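178aa long hypothetical molybdenum cofactor biosynthesis protein B (Sulfolobus tokodaii, PDB 3IWT) probably binds molybdopterin or a precursor of it during biosynthesis of the molybdenum cofactor. Local coordinates at residues V82-T88 against K145-P151; L106-I111 against S138-G143. All coordinates share one frame. Where two conformers were deposited one is given. Residue numbers count along the deposited sequence, not the author numbering.

Contact 1: V82-T88 against K145-P151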
loop_
_atom_site.group_PDB
_atom_site.type_symbol
_atom_site.label_atom_id
_atom_site.label_comp_id
_atom_site.label_asym_id
_atom_site.label_seq_id
_atom_site.Cartn_x
_atom_site.Cartn_y
_atom_site.Cartn_z
ATOM N N VAL A 82 15.061 -23.168 14.559
ATOM C CA VAL A 82 14.183 -22.164 15.186
ATOM C C VAL A 82 12.746 -22.335 14.690
ATOM O O VAL A 82 12.505 -22.371 13.482
ATOM C CB VAL A 82 14.690 -20.707 14.943
ATOM C CG1 VAL A 82 13.620 -19.673 15.371
ATOM C CG2 VAL A 82 16.011 -20.465 15.683
ATOM N N ASP A 83 11.793 -22.438 15.617
ATOM C CA ASP A 83 10.362 -22.463 15.256
ATOM C C ASP A 83 9.688 -21.100 15.390
ATOM O O ASP A 83 8.834 -20.719 14.573
ATOM C CB ASP A 83 9.606 -23.492 16.104
ATOM C CG ASP A 83 10.151 -24.888 15.952
ATOM O OD1 ASP A 83 10.322 -25.325 14.806
ATOM O OD2 ASP A 83 10.412 -25.558 16.978
ATOM N N VAL A 84 10.055 -20.373 16.439
ATOM C CA VAL A 84 9.398 -19.121 16.784
ATOM C C VAL A 84 10.484 -18.132 17.246
ATOM O O VAL A 84 11.423 -18.507 17.987
ATOM C CB VAL A 84 8.377 -19.305 17.947
ATOM C CG1 VAL A 84 7.636 -17.989 18.266
ATOM C CG2 VAL A 84 7.387 -20.457 17.683
ATOM N N ILE A 85 10.317 -16.884 16.834
ATOM C CA ILE A 85 11.144 -15.770 17.272
ATOM C C ILE A 85 10.248 -14.827 18.068
ATOM O O ILE A 85 9.178 -14.444 17.589
ATOM C CB ILE A 85 11.763 -15.000 16.085
ATOM C CG1 ILE A 85 12.645 -15.924 15.230
ATOM C CG2 ILE A 85 12.557 -13.757 16.599
ATOM C CD1 ILE A 85 13.034 -15.380 13.822
ATOM N N ILE A 86 10.713 -14.438 19.253
ATOM C CA ILE A 86 10.026 -13.457 20.079
ATOM C C ILE A 86 10.982 -12.314 20.394
ATOM O O ILE A 86 12.102 -12.520 20.895
ATOM C CB ILE A 86 9.490 -14.071 21.391
ATOM C CG1 ILE A 86 8.555 -15.263 21.118
ATOM C CG2 ILE A 86 8.763 -12.976 22.252
ATOM C CD1 ILE A 86 7.994 -15.924 22.405
ATOM N N SER A 87 10.554 -11.096 20.078
ATOM C CA SER A 87 11.336 -9.931 20.458
ATOM C C SER A 87 10.608 -9.132 21.509
ATOM O O SER A 87 9.368 -9.118 21.560
ATOM C CB SER A 87 11.697 -9.051 19.248
ATOM O OG SER A 87 10.540 -8.443 18.672
ATOM N N THR A 88 11.380 -8.427 22.330
ATOM C CA THR A 88 10.828 -7.495 23.291
ATOM C C THR A 88 11.500 -6.140 23.131
ATOM O O THR A 88 12.718 -6.048 23.206
ATOM C CB THR A 88 10.995 -7.991 24.751
ATOM O OG1 THR A 88 10.618 -6.954 25.689
ATOM C CG2 THR A 88 12.420 -8.471 25.065
ATOM N N LYS A 145 8.191 -20.268 10.070
ATOM C CA LYS A 145 8.454 -19.745 11.406
ATOM C C LYS A 145 7.457 -18.638 11.803
ATOM O O LYS A 145 6.980 -17.897 10.965
ATOM C CB LYS A 145 9.868 -19.193 11.452
ATOM C CG LYS A 145 10.954 -20.242 11.002
ATOM C CD LYS A 145 12.335 -19.780 11.395
ATOM C CE LYS A 145 13.426 -20.549 10.667
ATOM N NZ LYS A 145 13.429 -22.024 10.939
ATOM N N ILE A 146 7.163 -18.557 13.096
ATOM C CA ILE A 146 6.269 -17.552 13.636
ATOM C C ILE A 146 7.143 -16.483 14.305
ATOM O O ILE A 146 8.203 -16.779 14.867
ATOM C CB ILE A 146 5.308 -18.159 14.685
ATOM C CG1 ILE A 146 4.600 -19.411 14.126
ATOM C CG2 ILE A 146 4.290 -17.102 15.185
ATOM C CD1 ILE A 146 3.986 -19.254 12.710
ATOM N N VAL A 147 6.700 -15.235 14.231
ATOM C CA VAL A 147 7.436 -14.140 14.824
ATOM C C VAL A 147 6.472 -13.303 15.655
ATOM O O VAL A 147 5.411 -12.936 15.155
ATOM C CB VAL A 147 8.088 -13.240 13.746
ATOM C CG1 VAL A 147 8.793 -12.042 14.409
ATOM C CG2 VAL A 147 9.049 -14.061 12.804
ATOM N N TYR A 148 6.842 -13.021 16.909
ATOM C CA TYR A 148 6.056 -12.159 17.790
ATOM C C TYR A 148 6.922 -10.966 18.168
ATOM O O TYR A 148 8.030 -11.137 18.681
ATOM C CB TYR A 148 5.599 -12.880 19.051
ATOM C CG TYR A 148 4.597 -14.007 18.855
ATOM C CD1 TYR A 148 3.239 -13.749 18.799
ATOM C CD2 TYR A 148 5.016 -15.348 18.777
ATOM C CE1 TYR A 148 2.317 -14.794 18.643
ATOM C CE2 TYR A 148 4.110 -16.380 18.599
ATOM C CZ TYR A 148 2.757 -16.110 18.562
ATOM O OH TYR A 148 1.857 -17.155 18.408
ATOM N N LEU A 149 6.412 -9.768 17.893
ATOM C CA LEU A 149 7.073 -8.531 18.246
ATOM C C LEU A 149 6.361 -7.923 19.439
ATOM O O LEU A 149 5.277 -7.350 19.312
ATOM C CB LEU A 149 7.052 -7.549 17.062
ATOM C CG LEU A 149 7.511 -8.045 15.691
ATOM C CD1 LEU A 149 7.344 -6.912 14.619
ATOM C CD2 LEU A 149 8.968 -8.594 15.754
ATOM N N LEU A 150 6.972 -8.052 20.613
ATOM C CA LEU A 150 6.339 -7.650 21.862
ATOM C C LEU A 150 6.871 -6.330 22.425
ATOM O O LEU A 150 7.988 -5.940 22.124
ATOM C CB LEU A 150 6.505 -8.748 22.908
ATOM C CG LEU A 150 6.030 -10.160 22.522
ATOM C CD1 LEU A 150 6.205 -11.187 23.732
ATOM C CD2 LEU A 150 4.546 -10.112 21.962
ATOM N N PRO A 151 6.091 -5.685 23.310
ATOM C CA PRO A 151 6.610 -4.478 23.978
ATOM C C PRO A 151 7.812 -4.688 24.915
ATOM O O PRO A 151 8.172 -5.840 25.274
ATOM C CB PRO A 151 5.405 -3.950 24.768
ATOM C CG PRO A 151 4.188 -4.656 24.152
ATOM C CD PRO A 151 4.724 -6.013 23.771
HETATM O O HOH W 1 9.745 -6.245 19.917
#
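Strands 84-88 and 145-150 run side by side in the same direction, their axes 9° apart and 4.7 Å at closest approach. The hydrogen bonds alternate as parallel pairing requires: Ile146 N to Asp83 O (3.1 Å), Ile85 N to Ile146 O (2.9 Å), Tyr148 N to Ile85 O (2.8 Å), Ser87 N to Tyr148 O (2.9 Å) and Leu150 N to Ser87 O (2.8 Å). Both ends are closed by side chains. Lys145 NZ reaches back to Val82 O (2.7 Å), and Thr88 OG1 donates to Pro151 O (2.7 Å) just past the last bridge. A water joins Ser87 OG to Leu150 O.

On one face Val84 CG1 meets the edge of the Tyr148 ring (3.8 Å to CD2), and Ile86 CG2 packs on Leu150 CD1 (3.5 Å). On the other, Ile85 CD1 lies 4.3 Å from Val147 CG2, and Ser87 OG 3.3 Å from Leu149 CD2.

This is the centre of an alpha/beta sheet covered by helices on both faces: helix 154-176 packs over Val84 and Tyr148, helix 66-77 over Ile85 and Val147. Tyr148 OH hydrogen-bonds Tyr133 of the second subunit, while strand 17-23 pairs with the other edge of 84-88.

Contact 2: L106-I111 against S138-G143; sequences LFDREI and SAGIIG
At the apolar centre the Phe107 ring (chi1 m) lies flat over Gly140, whose CA sits 3.5 Å from the ring centroid, 8° off its normal: a CH-pi contact. A CB on Gly140 would collide with Phe107 CD2. Ile142 CD1 meets the ring edge (4.0 Å to Phe107 CD1). Across the sheet, Ile111 packs CD1 on Ile141 CG1 (3.9 Å) and CB on Ala139 CB (4.1 Å).

The strands are antiparallel: Arg109 opposes Ile141 as a hydrogen-bonded pair, Glu110 opposes Gly140 as a non-hydrogen-bonded one. Ile141 N donates to Arg109 O (3.0 Å), Ile111 N to Ala139 O (2.9 Å). Asp108, near-helical at phi/psi -59/-48, and extended Arg109 both face Ile141, a classic beta bulge; Asp108 N (2.7 Å) and Arg109 N (3.5 Å) make weak hydrogen bonds to Ile141 O.

At the polar edge Gly143 N donates to Asp108 OD2 (2.8 Å). Asp108 OD1 salt-bridges Lys66 of the third subunit; Arg109 NH1 bonds Ser94 O of the second. Charged and apolar groups here thus both contact two neighbouring subunits.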
loop_
_atom_site.group_PDB
_atom_site.type_symbol
_atom_site.label_atom_id
_atom_site.label_comp_id
_atom_site.label_asym_id
_atom_site.label_seq_id
_atom_site.Cartn_x
_atom_site.Cartn_y
_atom_site.Cartn_z
ATOM N N LEU A 106 8.607 -7.619 6.566
ATOM C CA LEU A 106 9.239 -8.851 6.140
ATOM C C LEU A 106 8.359 -10.100 6.226
ATOM O O LEU A 106 8.724 -11.171 5.720
ATOM C CB LEU A 106 10.491 -9.094 6.958
ATOM C CG LEU A 106 11.455 -7.896 7.045
ATOM C CD1 LEU A 106 12.694 -8.426 7.756
ATOM C CD2 LEU A 106 11.796 -7.258 5.720
ATOM N N PHE A 107 7.225 -9.977 6.892
ATOM C CA PHE A 107 6.326 -11.105 7.063
ATOM C C PHE A 107 5.851 -11.592 5.700
ATOM O O PHE A 107 5.504 -10.785 4.830
ATOM C CB PHE A 107 5.112 -10.715 7.947
ATOM C CG PHE A 107 5.453 -10.352 9.377
ATOM C CD1 PHE A 107 6.586 -10.832 10.006
ATOM C CD2 PHE A 107 4.566 -9.562 10.135
ATOM C CE1 PHE A 107 6.876 -10.525 11.343
ATOM C CE2 PHE A 107 4.846 -9.260 11.507
ATOM C CZ PHE A 107 6.007 -9.742 12.086
ATOM N N ASP A 108 5.857 -12.900 5.494
ATOM C CA ASP A 108 5.105 -13.488 4.383
ATOM C C ASP A 108 3.598 -13.147 4.506
ATOM O O ASP A 108 2.980 -12.725 3.543
ATOM C CB ASP A 108 5.282 -14.998 4.355
ATOM C CG ASP A 108 6.739 -15.436 4.109
ATOM O OD1 ASP A 108 7.596 -14.606 3.784
ATOM O OD2 ASP A 108 7.007 -16.641 4.225
ATOM N N ARG A 109 3.061 -13.350 5.719
ATOM C CA ARG A 109 1.678 -13.031 6.099
ATOM C C ARG A 109 1.719 -12.406 7.498
ATOM O O ARG A 109 2.359 -12.974 8.387
ATOM C CB ARG A 109 0.834 -14.316 6.173
ATOM C CG ARG A 109 0.888 -15.164 4.910
ATOM C CD ARG A 109 -0.147 -16.291 4.927
ATOM N NE ARG A 109 0.351 -17.476 5.615
ATOM C CZ ARG A 109 -0.350 -18.596 5.786
ATOM N NH1 ARG A 109 -1.610 -18.688 5.355
ATOM N NH2 ARG A 109 0.216 -19.621 6.400
ATOM N N GLU A 110 1.063 -11.256 7.696
ATOM C CA GLU A 110 0.883 -10.720 9.045
ATOM C C GLU A 110 -0.224 -11.539 9.704
ATOM O O GLU A 110 -1.254 -11.841 9.089
ATOM C CB GLU A 110 0.513 -9.208 9.124
ATOM C CG GLU A 110 0.551 -8.626 10.606
ATOM C CD GLU A 110 -0.177 -7.268 10.842
ATOM O OE1 GLU A 110 -0.633 -6.686 9.871
ATOM O OE2 GLU A 110 -0.320 -6.807 12.031
ATOM N N ILE A 111 -0.031 -11.868 10.974
ATOM C CA ILE A 111 -1.128 -12.461 11.749
ATOM C C ILE A 111 -1.885 -11.226 12.278
ATOM O O ILE A 111 -1.619 -10.725 13.377
ATOM C CB ILE A 111 -0.643 -13.424 12.873
ATOM C CG1 ILE A 111 0.140 -14.586 12.226
ATOM C CG2 ILE A 111 -1.834 -13.990 13.668
ATOM C CD1 ILE A 111 1.035 -15.370 13.171
ATOM N N SER A 138 2.884 -6.950 17.430
ATOM C CA SER A 138 2.462 -7.583 16.179
ATOM C C SER A 138 3.016 -8.996 16.089
ATOM O O SER A 138 3.938 -9.351 16.827
ATOM C CB SER A 138 2.967 -6.766 14.985
ATOM O OG SER A 138 2.408 -5.468 14.956
ATOM N N ALA A 139 2.426 -9.803 15.210
ATOM C CA ALA A 139 2.879 -11.178 14.937
ATOM C C ALA A 139 2.761 -11.451 13.423
ATOM O O ALA A 139 1.975 -10.798 12.710
ATOM C CB ALA A 139 2.065 -12.229 15.776
ATOM N N GLY A 140 3.581 -12.388 12.947
ATOM C CA GLY A 140 3.598 -12.760 11.558
ATOM C C GLY A 140 4.285 -14.087 11.321
ATOM O O GLY A 140 4.736 -14.761 12.263
ATOM N N ILE A 141 4.347 -14.454 10.048
ATOM C CA ILE A 141 4.861 -15.739 9.607
ATOM C C ILE A 141 5.917 -15.427 8.538
ATOM O O ILE A 141 5.663 -14.613 7.635
ATOM C CB ILE A 141 3.716 -16.608 8.971
ATOM C CG1 ILE A 141 2.599 -16.914 9.988
ATOM C CG2 ILE A 141 4.273 -17.903 8.378
ATOM C CD1 ILE A 141 1.201 -17.043 9.359
ATOM N N ILE A 142 7.111 -16.001 8.694
ATOM C CA ILE A 142 8.151 -15.944 7.650
ATOM C C ILE A 142 8.651 -17.353 7.418
ATOM O O ILE A 142 9.160 -17.967 8.320
ATOM C CB ILE A 142 9.352 -15.055 8.046
ATOM C CG1 ILE A 142 8.877 -13.647 8.368
ATOM C CG2 ILE A 142 10.414 -15.035 6.891
ATOM C CD1 ILE A 142 9.913 -12.725 8.952
ATOM N N GLY A 143 8.514 -17.860 6.196
ATOM C CA GLY A 143 8.816 -19.259 5.927
ATOM C C GLY A 143 7.862 -20.098 6.758
ATOM O O GLY A 143 6.660 -19.891 6.715
HETATM O O HOH W 2 5.280 -18.465 4.900
HETATM O O HOH W 3 -0.263 -8.633 14.266
HETATM O O HOH W 4 0.216 -4.724 13.657
#

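Overall arrangement
From the N terminus, the chain first lays down strand 17-23, then strand 55-62 at the outer edge of the sheet, before entering 82-88. Helix 99-103 leads on to 106-111, and helix 112-123 separates that from 138-143; there contact 2 closes the shorter loop, with 26 residues between its segments. A tight turn then sends the chain back along 145-151, closing contact 1 around the whole of contact 2. The two meet through strands 138-142 and 145-150, consecutive and antiparallel, where Leu149 N lies 2.7 Å from Ser138 O and Val147 N 2.8 Å from Gly140 O. Together they join the parallel core of the mixed sheet to its antiparallel edge.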